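Local atomic coordinates of SusD superfamily protein (Bacteroides thetaiotaomicron, PDB entry 3MCX), a protein that is of unknown function but, as a SusD-family outer-membrane protein, probably binds glycans, and carries zinc ions in the crystal. Residues A[380-385]-A[393-398]; A[363-368]-A[408-413]. All coordinates share one frame; numbering follows the deposited sequence.

In the fold
Both contacts lie in the SusD-family part of the chain, with centres 10 Å apart on one side of the molecule. Three helices follow one another here: 356-370, 374-385 and 403-414. Contact 2 joins the first to the third and is buried. Contact 1 ties the end of the middle helix to the loop that leads on to the third, further from the centre of the chain and partly open. Along the sequence, contact 1 is nested inside contact 2. The two meet at E409, which packs on L381, I384 and I385, and at A363, which touches the ring of Y380. Helix 374-385 thus packs on both neighbouring helices, while N382 on it holds the loop.

Contact 1. Residues A[380-385]-A[393-398]; sequences YLNDII and SQQVST. With ZN (zinc ion), chain E; ZN (zinc ion), chain F.
The N382 amide makes a pair of hydrogen bonds to the backbone N and O of V396, in the loop just beyond helix 374-385 in the SusD-family region. V396 N gives its hydrogen to N382 OD1 at 2.8 Å, and N382 ND2 gives one back to V396 O at 2.9 Å. Each carbonyl oxygen is met in its own plane, on a lone pair, and V396 O lies 3° out of the N382 amide plane. The two bonds together fix the rotation of the N382 amide. This part is tightly packed: Q395 CB sits 3.3 Å from N382 OD1. On one flank L381 CD2 meets V396 CG2 at 3.9 Å, the two side chains crossing at about a right angle. On another, I385 CG2, the branch anti to the backbone N, reaches Q394 CB at 3.7 Å.

The S393 end is loose and wet. A zinc ion there is held by S393 OG, D391 OD1 and four waters. Q394 turns its NE2 to D391, a second-shell link to this metal. On the helix, D383 binds a different zinc ion through OD1 at 2.0 Å.

Contact 2. Residues A[363-368]-A[408-413]; sequences AAEAGL and KERRKE
Segments 363-368 and 408-413 stand well apart, and the closest CA atoms, those of E365 and R410, are 9.8 Å from each other. Segment 363-368 lies within helix 356-370, and 408-413 near the C-terminal end of helix 403-414, both in the SusD-family part of the chain. Regular backbone bonds such as G367 N to A363 O run along both. The backbones do not touch, and E365 and R410 alone meet across the two segments.

E365 reaches over with CG anti to the backbone N (chi1 -175°) and the rest of its chain extended. R410 comes from the other side and bends at chi3 (63°). The two side chains cross at about a right angle, and the carboxylate and guanidinium planes are 72° apart. No hydrogen bond joins them. The salt bridge from E365 OE1 to R410 NE is long, 3.9 Å, and the oxygen lies well out of the guanidinium plane. No N-H points at it, so the link is one of charge alone.

The stronger polar partners of both groups lie outside the two segments. E365 OE2 pairs with R426. R410 NE pairs with D423, and its NH1 bonds to N362 OD1, one turn before the 363-368 segment's glutamate. The buried charges thus form a network, which probably keeps E365 ionised. The E365 side chain also touches L403, I406 and L407 of helix 403-414. Across the contact itself, the nearest approach is not to a nitrogen: E365 OE1 lies 3.5 Å from R410 CD.

Contact 1. Residues A[380-385]-A[393-398]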
ATOM      1  N   TYR A 380       4.549 -11.699  18.572  1.00  6.58           N
ATOM      2  CA  TYR A 380       4.154 -10.507  17.826  1.00  6.46           C
ATOM      3  C   TYR A 380       2.773 -10.660  17.198  1.00  6.81           C
ATOM      4  O   TYR A 380       1.987  -9.698  17.138  1.00  7.46           O
ATOM      5  CB  TYR A 380       5.189 -10.139  16.754  1.00  6.57           C
ATOM      6  CG  TYR A 380       6.547  -9.763  17.309  1.00  5.65           C
ATOM      7  CD1 TYR A 380       6.674  -8.993  18.472  1.00  7.83           C
ATOM      8  CD2 TYR A 380       7.719 -10.163  16.663  1.00  6.11           C
ATOM      9  CE1 TYR A 380       7.928  -8.644  18.967  1.00  7.38           C
ATOM     10  CE2 TYR A 380       8.963  -9.806  17.147  1.00  7.33           C
ATOM     11  CZ  TYR A 380       9.068  -9.048  18.289  1.00  7.37           C
ATOM     12  OH  TYR A 380      10.320  -8.691  18.776  1.00  8.63           O
ATOM     13  N   LEU A 381       2.467 -11.853  16.708  1.00  6.95           N
ATOM     14  CA  LEU A 381       1.109 -12.127  16.231  1.00  6.89           C
ATOM     15  C   LEU A 381       0.113 -11.938  17.370  1.00  5.90           C
ATOM     16  O   LEU A 381      -0.927 -11.315  17.194  1.00  5.86           O
ATOM     17  CB  LEU A 381       0.972 -13.540  15.657  1.00  7.19           C
ATOM     18  CG  LEU A 381      -0.433 -13.818  15.093  1.00  7.63           C
ATOM     19  CD1 LEU A 381      -0.839 -12.846  13.972  1.00  7.37           C
ATOM     20  CD2 LEU A 381      -0.572 -15.315  14.684  1.00  6.82           C
ATOM     21  N   ASN A 382       0.438 -12.464  18.534  1.00  6.19           N
ATOM     22  CA  ASN A 382      -0.445 -12.362  19.700  1.00  6.14           C
ATOM     23  C   ASN A 382      -0.582 -10.920  20.212  1.00  6.38           C
ATOM     24  O   ASN A 382      -1.624 -10.561  20.751  1.00  6.97           O
ATOM     25  CB  ASN A 382      -0.028 -13.328  20.800  1.00  6.61           C
ATOM     26  CG  ASN A 382      -0.439 -14.757  20.485  1.00  5.99           C
ATOM     27  OD1 ASN A 382      -1.391 -14.982  19.712  1.00  7.57           O
ATOM     28  ND2 ASN A 382       0.290 -15.731  21.040  1.00  6.25           N
ATOM     29  N   ASP A 383       0.437 -10.085  19.983  1.00  7.63           N
ATOM     30  CA  ASP A 383       0.330  -8.645  20.295  1.00  7.63           C
ATOM     31  C   ASP A 383      -0.791  -7.983  19.509  1.00  7.42           C
ATOM     32  O   ASP A 383      -1.420  -7.070  19.997  1.00  7.48           O
ATOM     33  CB  ASP A 383       1.646  -7.922  20.007  1.00  7.97           C
ATOM     34  CG  ASP A 383       2.644  -8.060  21.136  1.00  9.58           C
ATOM     35  OD1 ASP A 383       2.232  -7.936  22.304  1.00 10.97           O
ATOM     36  OD2 ASP A 383       3.855  -8.302  20.858  1.00 10.06           O
ATOM     37  N   ILE A 384      -1.039  -8.447  18.309  1.00  6.48           N
ATOM     38  CA  ILE A 384      -2.147  -7.935  17.514  1.00  6.23           C
ATOM     39  C   ILE A 384      -3.433  -8.589  17.982  1.00  6.94           C
ATOM     40  O   ILE A 384      -4.359  -7.898  18.393  1.00  6.61           O
ATOM     41  CB  ILE A 384      -1.912  -8.140  16.016  1.00  7.31           C
ATOM     42  CG1 ILE A 384      -0.604  -7.464  15.565  1.00  7.19           C
ATOM     43  CG2 ILE A 384      -3.124  -7.620  15.241  1.00  5.40           C
ATOM     44  CD1 ILE A 384      -0.469  -5.972  15.854  1.00  9.07           C
ATOM     45  N   ILE A 385      -3.486  -9.920  17.959  1.00  6.58           N
ATOM     46  CA  ILE A 385      -4.713 -10.650  18.323  1.00  6.79           C
ATOM     47  C   ILE A 385      -5.255 -10.177  19.668  1.00  6.26           C
ATOM     48  O   ILE A 385      -6.449  -9.875  19.782  1.00  6.74           O
ATOM     49  CB  ILE A 385      -4.513 -12.201  18.298  1.00  6.35           C
ATOM     50  CG1 ILE A 385      -4.216 -12.698  16.875  1.00  7.51           C
ATOM     51  CG2 ILE A 385      -5.795 -12.923  18.780  1.00  6.06           C
ATOM     52  CD1 ILE A 385      -3.792 -14.205  16.832  1.00  6.82           C
ATOM     53  N   SER A 393      -8.785 -17.501  23.593  1.00  6.77           N
ATOM     54  CA  SER A 393      -8.469 -18.685  22.793  1.00  7.36           C
ATOM     55  C   SER A 393      -8.092 -18.363  21.362  1.00  7.30           C
ATOM     56  O   SER A 393      -7.612 -19.245  20.655  1.00  8.50           O
ATOM     57  CB  SER A 393      -9.633 -19.698  22.808  1.00  7.23           C
ATOM     58  OG  SER A 393     -10.714 -19.212  22.029  1.00  9.61           O
ATOM     59  N   GLN A 394      -8.299 -17.121  20.913  1.00  6.78           N
ATOM     60  CA  GLN A 394      -7.843 -16.711  19.572  1.00  6.92           C
ATOM     61  C   GLN A 394      -6.346 -16.585  19.492  1.00  6.20           C
ATOM     62  O   GLN A 394      -5.783 -16.671  18.400  1.00  7.63           O
ATOM     63  CB  GLN A 394      -8.481 -15.391  19.119  1.00  6.66           C
ATOM     64  CG  GLN A 394      -9.992 -15.475  18.998  1.00  7.40           C
ATOM     65  CD  GLN A 394     -10.448 -16.354  17.846  1.00  9.44           C
ATOM     66  OE1 GLN A 394      -9.771 -16.430  16.822  1.00 10.25           O
ATOM     67  NE2 GLN A 394     -11.584 -17.053  18.037  1.00 11.18           N
ATOM     68  N   GLN A 395      -5.685 -16.342  20.622  1.00  6.48           N
ATOM     69  CA  GLN A 395      -4.232 -16.269  20.638  1.00  6.44           C
ATOM     70  C   GLN A 395      -3.630 -17.626  20.316  1.00  5.74           C
ATOM     71  O   GLN A 395      -4.192 -18.662  20.641  1.00  5.63           O
ATOM     72  CB  GLN A 395      -3.723 -15.744  21.977  1.00  6.58           C
ATOM     73  CG  GLN A 395      -4.101 -14.276  22.161  1.00  7.26           C
ATOM     74  CD  GLN A 395      -3.664 -13.715  23.470  1.00  9.09           C
ATOM     75  OE1 GLN A 395      -2.464 -13.730  23.798  1.00 12.80           O
ATOM     76  NE2 GLN A 395      -4.622 -13.196  24.249  1.00  8.76           N
ATOM     77  N   VAL A 396      -2.475 -17.590  19.650  1.00  6.30           N
ATOM     78  CA  VAL A 396      -1.824 -18.813  19.192  1.00  6.80           C
ATOM     79  C   VAL A 396      -0.767 -19.335  20.160  1.00  6.99           C
ATOM     80  O   VAL A 396      -0.126 -18.574  20.898  1.00  7.07           O
ATOM     81  CB  VAL A 396      -1.167 -18.609  17.807  1.00  6.61           C
ATOM     82  CG1 VAL A 396      -2.217 -18.214  16.775  1.00  7.17           C
ATOM     83  CG2 VAL A 396      -0.067 -17.538  17.888  1.00  7.44           C
ATOM     84  N   SER A 397      -0.643 -20.656  20.162  1.00  8.09           N
ATOM     85  CA  SER A 397       0.485 -21.378  20.735  1.00  9.19           C
ATOM     86  C   SER A 397       1.392 -21.784  19.579  1.00 10.15           C
ATOM     87  O   SER A 397       1.043 -21.582  18.430  1.00 10.32           O
ATOM     88  CB  SER A 397       0.003 -22.659  21.414  1.00  9.62           C
ATOM     89  OG  SER A 397      -0.639 -23.471  20.427  1.00 10.84           O
ATOM     90  N   THR A 398       2.527 -22.420  19.878  1.00 12.49           N
ATOM     91  CA  THR A 398       3.412 -22.890  18.802  1.00 14.08           C
ATOM     92  C   THR A 398       2.672 -23.820  17.840  1.00 13.69           C
ATOM     93  O   THR A 398       2.850 -23.706  16.623  1.00 14.48           O
ATOM     94  CB  THR A 398       4.697 -23.561  19.351  1.00 15.43           C
ATOM     95  OG1 THR A 398       5.395 -22.599  20.160  1.00 19.74           O
ATOM     96  CG2 THR A 398       5.633 -23.974  18.183  1.00 16.50           C
TER
HETATM   97 ZN    ZN E   4       3.431  -7.623  23.916  0.50 29.02          ZN
HETATM   98 ZN    ZN F   5     -12.498 -18.768  23.431  0.60 22.36          ZN
HETATM   99  O   HOH W   1     -11.359 -18.267  25.213  1.00 17.58           O
HETATM  100  O   HOH W   2     -13.646 -19.106  21.518  1.00 15.58           O
HETATM  101  O   HOH W   3     -12.656 -20.699  24.095  1.00 22.07           O
HETATM  102  O   HOH W   4     -14.189 -18.190  24.561  1.00 22.05           O

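Contact 2. Residues A[363-368]-A[408-413]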
ATOM      1  N   ALA A 363       6.923  -9.049  11.067  1.00  6.71           N
ATOM      2  CA  ALA A 363       7.814  -9.844  11.922  1.00  6.78           C
ATOM      3  C   ALA A 363       7.279 -11.260  12.167  1.00  6.62           C
ATOM      4  O   ALA A 363       8.038 -12.228  12.142  1.00  6.39           O
ATOM      5  CB  ALA A 363       8.084  -9.109  13.275  1.00  6.77           C
ATOM      6  N   ALA A 364       5.990 -11.375  12.466  1.00  6.75           N
ATOM      7  CA  ALA A 364       5.420 -12.679  12.736  1.00  6.64           C
ATOM      8  C   ALA A 364       5.571 -13.612  11.527  1.00  6.41           C
ATOM      9  O   ALA A 364       6.003 -14.756  11.696  1.00  5.88           O
ATOM     10  CB  ALA A 364       3.963 -12.561  13.136  1.00  7.36           C
ATOM     11  N   GLU A 365       5.253 -13.097  10.349  1.00  7.01           N
ATOM     12  CA  GLU A 365       5.314 -13.878   9.107  1.00  7.10           C
ATOM     13  C   GLU A 365       6.788 -14.214   8.769  1.00  7.10           C
ATOM     14  O   GLU A 365       7.106 -15.357   8.470  1.00  7.42           O
ATOM     15  CB  GLU A 365       4.640 -13.148   7.957  1.00  7.37           C
ATOM     16  CG  GLU A 365       4.558 -13.939   6.659  1.00  8.42           C
ATOM     17  CD  GLU A 365       3.852 -13.200   5.551  1.00  8.93           C
ATOM     18  OE1 GLU A 365       3.174 -12.165   5.801  1.00  8.13           O
ATOM     19  OE2 GLU A 365       4.009 -13.653   4.382  1.00 10.32           O
ATOM     20  N   ALA A 366       7.680 -13.228   8.862  1.00  7.26           N
ATOM     21  CA  ALA A 366       9.086 -13.463   8.562  1.00  7.17           C
ATOM     22  C   ALA A 366       9.685 -14.490   9.518  1.00  7.99           C
ATOM     23  O   ALA A 366      10.473 -15.338   9.104  1.00  7.97           O
ATOM     24  CB  ALA A 366       9.878 -12.161   8.602  1.00  7.75           C
ATOM     25  N   GLY A 367       9.301 -14.440  10.794  1.00  7.95           N
ATOM     26  CA  GLY A 367       9.810 -15.381  11.773  1.00  7.52           C
ATOM     27  C   GLY A 367       9.372 -16.814  11.485  1.00  7.34           C
ATOM     28  O   GLY A 367      10.166 -17.751  11.477  1.00  7.87           O
ATOM     29  N   LEU A 368       8.074 -16.985  11.251  1.00  6.90           N
ATOM     30  CA  LEU A 368       7.538 -18.298  10.955  1.00  7.57           C
ATOM     31  C   LEU A 368       8.185 -18.873   9.691  1.00  7.19           C
ATOM     32  O   LEU A 368       8.598 -20.006   9.690  1.00  8.66           O
ATOM     33  CB  LEU A 368       6.026 -18.262  10.806  1.00  8.04           C
ATOM     34  CG  LEU A 368       5.364 -19.631  10.638  1.00 10.99           C
ATOM     35  CD1 LEU A 368       5.581 -20.513  11.847  1.00 11.32           C
ATOM     36  CD2 LEU A 368       3.891 -19.447  10.393  1.00 13.53           C
ATOM     37  N   LYS A 408      -4.771 -14.765   7.771  1.00  6.88           N
ATOM     38  CA  LYS A 408      -6.094 -14.343   8.247  1.00  6.80           C
ATOM     39  C   LYS A 408      -6.035 -13.072   9.082  1.00  6.89           C
ATOM     40  O   LYS A 408      -6.828 -12.157   8.867  1.00  6.79           O
ATOM     41  CB  LYS A 408      -6.779 -15.431   9.061  1.00  7.05           C
ATOM     42  CG  LYS A 408      -7.343 -16.604   8.252  1.00  8.70           C
ATOM     43  CD  LYS A 408      -8.160 -17.535   9.142  1.00 11.55           C
ATOM     44  CE  LYS A 408      -8.941 -18.601   8.398  1.00 13.32           C
ATOM     45  NZ  LYS A 408      -9.856 -19.382   9.308  1.00 11.58           N
ATOM     46  N   GLU A 409      -5.115 -12.987  10.026  1.00  6.26           N
ATOM     47  CA  GLU A 409      -5.018 -11.795  10.856  1.00  6.90           C
ATOM     48  C   GLU A 409      -4.671 -10.577  10.030  1.00  7.46           C
ATOM     49  O   GLU A 409      -5.221  -9.479  10.262  1.00  7.21           O
ATOM     50  CB  GLU A 409      -3.988 -12.001  11.971  1.00  6.51           C
ATOM     51  CG  GLU A 409      -4.158 -11.029  13.129  1.00  7.62           C
ATOM     52  CD  GLU A 409      -5.481 -11.171  13.825  1.00  7.93           C
ATOM     53  OE1 GLU A 409      -6.112 -12.247  13.772  1.00  8.08           O
ATOM     54  OE2 GLU A 409      -5.876 -10.180  14.468  1.00  8.69           O
ATOM     55  N   ARG A 410      -3.772 -10.726   9.056  1.00  7.10           N
ATOM     56  CA  ARG A 410      -3.434  -9.616   8.172  1.00  7.30           C
ATOM     57  C   ARG A 410      -4.625  -9.123   7.374  1.00  7.44           C
ATOM     58  O   ARG A 410      -4.804  -7.915   7.184  1.00  7.30           O
ATOM     59  CB  ARG A 410      -2.313  -9.994   7.196  1.00  7.89           C
ATOM     60  CG  ARG A 410      -0.931 -10.226   7.855  1.00  8.23           C
ATOM     61  CD  ARG A 410       0.144 -10.625   6.816  1.00  8.54           C
ATOM     62  NE  ARG A 410       0.345  -9.541   5.872  1.00  9.37           N
ATOM     63  CZ  ARG A 410       1.206  -8.533   5.993  1.00 12.07           C
ATOM     64  NH1 ARG A 410       2.114  -8.496   6.961  1.00 15.14           N
ATOM     65  NH2 ARG A 410       1.192  -7.604   5.091  1.00 12.91           N
ATOM     66  N   ARG A 411      -5.438 -10.050   6.877  1.00  7.19           N
ATOM     67  CA  ARG A 411      -6.639  -9.674   6.121  1.00  7.76           C
ATOM     68  C   ARG A 411      -7.588  -8.856   7.015  1.00  7.52           C
ATOM     69  O   ARG A 411      -8.168  -7.854   6.573  1.00  7.39           O
ATOM     70  CB  ARG A 411      -7.349 -10.901   5.542  1.00  7.79           C
ATOM     71  CG  ARG A 411      -6.596 -11.443   4.319  1.00  8.64           C
ATOM     72  CD  ARG A 411      -7.124 -12.802   3.970  1.00  7.95           C
ATOM     73  NE  ARG A 411      -8.515 -12.759   3.531  1.00  7.98           N
ATOM     74  CZ  ARG A 411      -9.296 -13.830   3.411  1.00  9.83           C
ATOM     75  NH1 ARG A 411      -8.837 -15.056   3.707  1.00 10.88           N
ATOM     76  NH2 ARG A 411     -10.560 -13.690   2.990  1.00 10.22           N
ATOM     77  N   LYS A 412      -7.749  -9.281   8.259  1.00  6.70           N
ATOM     78  CA  LYS A 412      -8.634  -8.572   9.187  1.00  6.88           C
ATOM     79  C   LYS A 412      -8.051  -7.174   9.532  1.00  7.83           C
ATOM     80  O   LYS A 412      -8.764  -6.187   9.566  1.00  7.01           O
ATOM     81  CB  LYS A 412      -8.832  -9.355  10.473  1.00  6.97           C
ATOM     82  CG  LYS A 412      -9.609 -10.663  10.315  1.00  7.61           C
ATOM     83  CD  LYS A 412      -9.652 -11.448  11.610  1.00  7.62           C
ATOM     84  CE  LYS A 412     -10.198 -12.849  11.417  1.00  7.50           C
ATOM     85  NZ  LYS A 412     -10.443 -13.539  12.726  1.00  7.75           N
ATOM     86  N   GLU A 413      -6.754  -7.102   9.792  1.00  7.69           N
ATOM     87  CA  GLU A 413      -6.122  -5.906  10.301  1.00  7.34           C
ATOM     88  C   GLU A 413      -5.887  -4.862   9.228  1.00  7.89           C
ATOM     89  O   GLU A 413      -6.022  -3.676   9.489  1.00  8.31           O
ATOM     90  CB  GLU A 413      -4.779  -6.250  10.979  1.00  6.78           C
ATOM     91  CG  GLU A 413      -4.125  -5.052  11.682  1.00  7.07           C
ATOM     92  CD  GLU A 413      -5.050  -4.416  12.723  1.00  7.88           C
ATOM     93  OE1 GLU A 413      -5.707  -5.180  13.458  1.00  6.95           O
ATOM     94  OE2 GLU A 413      -5.117  -3.159  12.822  1.00  8.50           O
TER